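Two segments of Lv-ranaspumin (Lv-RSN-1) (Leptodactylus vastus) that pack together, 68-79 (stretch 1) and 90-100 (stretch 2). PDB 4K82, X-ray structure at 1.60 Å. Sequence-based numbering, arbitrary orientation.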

# COMPACT_ATOMS: atom_id res chain seq x y z
N ALA A 68 -10.27 15.59 8.26
CA ALA A 68 -9.34 16.64 7.87
C ALA A 68 -8.04 16.44 8.63
O ALA A 68 -8.05 16.34 9.86
N LEU A 69 -6.92 16.39 7.90
CA LEU A 69 -5.63 16.20 8.54
C LEU A 69 -5.36 17.31 9.56
O LEU A 69 -4.78 17.07 10.62
N ASP A 70 -5.79 18.53 9.24
CA ASP A 70 -5.56 19.66 10.13
C ASP A 70 -6.17 19.41 11.51
O ASP A 70 -5.56 19.75 12.53
N ASP A 71 -7.37 18.83 11.52
CA ASP A 71 -8.03 18.49 12.78
C ASP A 71 -7.23 17.46 13.55
O ASP A 71 -7.08 17.56 14.76
N ILE A 72 -6.73 16.44 12.83
CA ILE A 72 -5.93 15.40 13.47
C ILE A 72 -4.64 15.98 14.05
O ILE A 72 -4.24 15.65 15.17
N VAL A 73 -3.99 16.87 13.30
CA VAL A 73 -2.77 17.50 13.79
C VAL A 73 -3.02 18.32 15.06
O VAL A 73 -2.21 18.31 15.98
N ALA A 74 -4.15 19.02 15.09
CA ALA A 74 -4.56 19.79 16.27
C ALA A 74 -4.67 18.89 17.50
O ALA A 74 -4.15 19.21 18.57
N ASP A 75 -5.35 17.76 17.33
CA ASP A 75 -5.52 16.81 18.43
C ASP A 75 -4.23 16.10 18.86
O ASP A 75 -4.12 15.68 20.01
N LEU A 76 -3.26 15.95 17.96
CA LEU A 76 -1.98 15.36 18.32
C LEU A 76 -1.18 16.37 19.15
O LEU A 76 -0.19 16.02 19.79
N GLY A 77 -1.61 17.63 19.12
CA GLY A 77 -0.99 18.67 19.91
C GLY A 77 0.24 19.26 19.26
O GLY A 77 0.98 20.01 19.89
N LEU A 78 0.46 18.94 17.99
CA LEU A 78 1.66 19.36 17.28
C LEU A 78 1.72 20.87 16.94
O LEU A 78 2.74 21.36 16.47
N GLU A 79 0.64 21.60 17.20
CA GLU A 79 0.52 22.98 16.71
C GLU A 79 0.64 24.09 17.76
O GLU A 79 0.28 25.23 17.47
N GLY A 90 7.21 14.15 9.64
CA GLY A 90 7.66 13.01 10.40
C GLY A 90 6.92 12.91 11.72
O GLY A 90 6.52 11.82 12.13
N ASP A 91 6.71 14.05 12.36
CA ASP A 91 5.97 14.08 13.61
C ASP A 91 4.52 13.69 13.42
O ASP A 91 3.94 13.05 14.29
N ILE A 92 3.92 14.11 12.30
CA ILE A 92 2.56 13.72 11.99
C ILE A 92 2.47 12.21 11.80
O ILE A 92 1.59 11.55 12.35
N ILE A 93 3.41 11.66 11.05
CA ILE A 93 3.41 10.23 10.78
C ILE A 93 3.57 9.42 12.06
O ILE A 93 2.84 8.45 12.28
N GLN A 94 4.51 9.83 12.92
CA GLN A 94 4.74 9.09 14.16
C GLN A 94 3.55 9.23 15.10
O GLN A 94 3.12 8.25 15.71
N GLY A 95 3.01 10.44 15.19
CA GLY A 95 1.81 10.69 15.97
C GLY A 95 0.62 9.88 15.50
O GLY A 95 -0.12 9.29 16.30
N LEU A 96 0.44 9.84 14.18
CA LEU A 96 -0.66 9.11 13.60
C LEU A 96 -0.51 7.62 13.89
O LEU A 96 -1.48 6.95 14.26
N TYR A 97 0.70 7.11 13.73
CA TYR A 97 0.96 5.70 13.99
C TYR A 97 0.60 5.34 15.45
O TYR A 97 -0.13 4.38 15.69
N LYS A 98 1.11 6.12 16.40
CA LYS A 98 0.78 5.92 17.81
C LYS A 98 -0.73 6.00 18.06
O LYS A 98 -1.29 5.18 18.78
N LEU A 99 -1.37 6.99 17.44
CA LEU A 99 -2.81 7.15 17.57
C LEU A 99 -3.56 5.91 17.07
O LEU A 99 -4.51 5.45 17.72
N LEU A 100 -3.14 5.37 15.93
CA LEU A 100 -3.80 4.21 15.36
C LEU A 100 -3.74 3.03 16.34
O LEU A 100 -4.72 2.32 16.53

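The centre of the contact is Leu76, whose CA-to-CB bond points toward the second helix and whose side chain (chi1 m, chi2 t) sits as a knob in a hole formed by Ile92, Gly95, Leu96 and Leu99. Much of this hole is backbone: Leu76 CD2 lies 3.7 Å from Gly95 O, and Leu76 CD1 lies 4.0 Å from Leu96 N and 4.1 Å from Ile92 O. The close fit depends on the absence of a side chain at Gly95, where an ideal CB would fall 2.9 Å from Leu76 CD1, a clash. The two helix axes cross at 79° and come within 10.4 Å of each other.

Ile92 (chi1 m, chi2 t) leaves its backbone sideways, yet its side chain touches three residues of the first stretch. Ile92 CD1 meets Val73 CG2 (Val73 chi1 t) at 3.7 Å, Ile92 CG2 lies 4.1 Å from Leu69 CD1, and Ile92 CG1 lies 4.0 Å from Leu78 CD1. Leu69 also starts sideways, but its t, p rotamer brings the end of the side chain nearer to the second helix. Further along that helix, Leu99 (t, p) points toward the first stretch; Leu99 CD2 lies 4.3 Å from Leu76 CD2 and 4.4 Å from Ile72 CG2, with Ile72 in the m, t rotamer.

Beyond the helix end, Gly77 adopts positive phi in a Schellman motif, and Leu78 (m, t) again points inward. Leu78 CD1 packs 3.7 Å from Asp91 O and 4.1 Å from Asp91 CB. Asp91 (chi1 m) thus marks the polar edge, contributing its CB to the contact while its carboxylate turns away from Leu78, and Asp91 is exposed. No hydrogen bond joins the stretches; their contact rests on apolar packing.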

# COMPACT_ATOMS: atom_id res chain seq x y z
CB ALA A 68 -9.92 18.01 8.18
CB LEU A 69 -4.50 16.13 7.51
CG LEU A 69 -3.11 15.89 8.14
CD1 LEU A 69 -3.05 14.62 8.99
CD2 LEU A 69 -2.03 15.86 7.07
CB ASP A 70 -6.17 20.95 9.56
CG ASP A 70 -5.34 21.53 8.43
OD1 ASP A 70 -4.14 21.23 8.35
OD2 ASP A 70 -5.91 22.30 7.63
CB ASP A 71 -9.44 17.93 12.53
CG ASP A 71 -10.41 18.98 12.08
OD1 ASP A 71 -10.10 20.18 12.22
OD2 ASP A 71 -11.50 18.60 11.58
CB ILE A 72 -5.64 14.23 12.51
CG1 ILE A 72 -6.95 13.52 12.16
CG2 ILE A 72 -4.64 13.25 13.14
CD1 ILE A 72 -6.87 12.59 10.97
CB VAL A 73 -2.10 18.38 12.70
CG1 VAL A 73 -0.97 19.19 13.29
CG2 VAL A 73 -1.56 17.50 11.57
CB ALA A 74 -5.87 20.51 16.01
CB ASP A 75 -6.59 15.77 18.07
CG ASP A 75 -7.93 16.40 17.78
OD1 ASP A 75 -8.15 17.55 18.20
OD2 ASP A 75 -8.76 15.74 17.12
CB LEU A 76 -1.19 14.92 17.08
CG LEU A 76 -1.75 13.76 16.23
CD1 LEU A 76 -0.91 13.54 14.96
CD2 LEU A 76 -1.82 12.48 17.04
CB LEU A 78 1.84 18.52 16.01
CG LEU A 78 2.04 17.03 16.30
CD1 LEU A 78 2.11 16.19 15.03
CD2 LEU A 78 3.31 16.88 17.14
CB GLU A 79 -0.82 23.15 15.98
CG GLU A 79 -0.91 22.46 14.63
CD GLU A 79 -0.32 23.29 13.50
OE1 GLU A 79 -0.36 22.82 12.34
OE2 GLU A 79 0.19 24.40 13.77
CB ASP A 91 6.06 15.44 14.28
CG ASP A 91 7.41 15.70 14.90
OD1 ASP A 91 8.20 14.74 15.04
OD2 ASP A 91 7.68 16.86 15.27
CB ILE A 92 2.02 14.43 10.72
CG1 ILE A 92 1.87 15.92 11.01
CG2 ILE A 92 0.71 13.81 10.29
CD1 ILE A 92 1.54 16.75 9.79
CB ILE A 93 4.49 9.87 9.74
CG1 ILE A 93 4.16 10.48 8.37
CG2 ILE A 93 4.68 8.33 9.65
CD1 ILE A 93 3.02 9.79 7.62
CB GLN A 94 6.04 9.53 14.83
CG GLN A 94 7.30 9.14 14.04
CD GLN A 94 7.41 7.63 13.80
OE1 GLN A 94 7.22 7.15 12.67
NE2 GLN A 94 7.72 6.87 14.85
CB LEU A 96 -0.72 9.37 12.09
CG LEU A 96 -1.87 8.68 11.37
CD1 LEU A 96 -3.18 9.11 12.04
CD2 LEU A 96 -1.85 9.06 9.91
CB TYR A 97 2.42 5.37 13.67
CG TYR A 97 2.79 3.91 13.87
CD1 TYR A 97 1.99 2.90 13.37
CD2 TYR A 97 3.93 3.57 14.57
CE1 TYR A 97 2.34 1.57 13.55
CE2 TYR A 97 4.29 2.25 14.75
CZ TYR A 97 3.49 1.26 14.24
OH TYR A 97 3.85 -0.05 14.44
CB LYS A 98 1.51 6.94 18.69
CG LYS A 98 3.03 6.85 18.62
CD LYS A 98 3.69 7.87 19.57
CE LYS A 98 5.05 8.35 19.05
NZ LYS A 98 6.16 7.37 19.26
CB LEU A 99 -3.29 8.40 16.80
CG LEU A 99 -4.78 8.72 16.90
CD1 LEU A 99 -5.19 8.91 18.36
CD2 LEU A 99 -5.12 9.95 16.08
CB LEU A 100 -3.21 3.82 14.00
CG LEU A 100 -3.54 4.76 12.85
CD1 LEU A 100 -2.88 4.29 11.56
CD2 LEU A 100 -5.06 4.87 12.65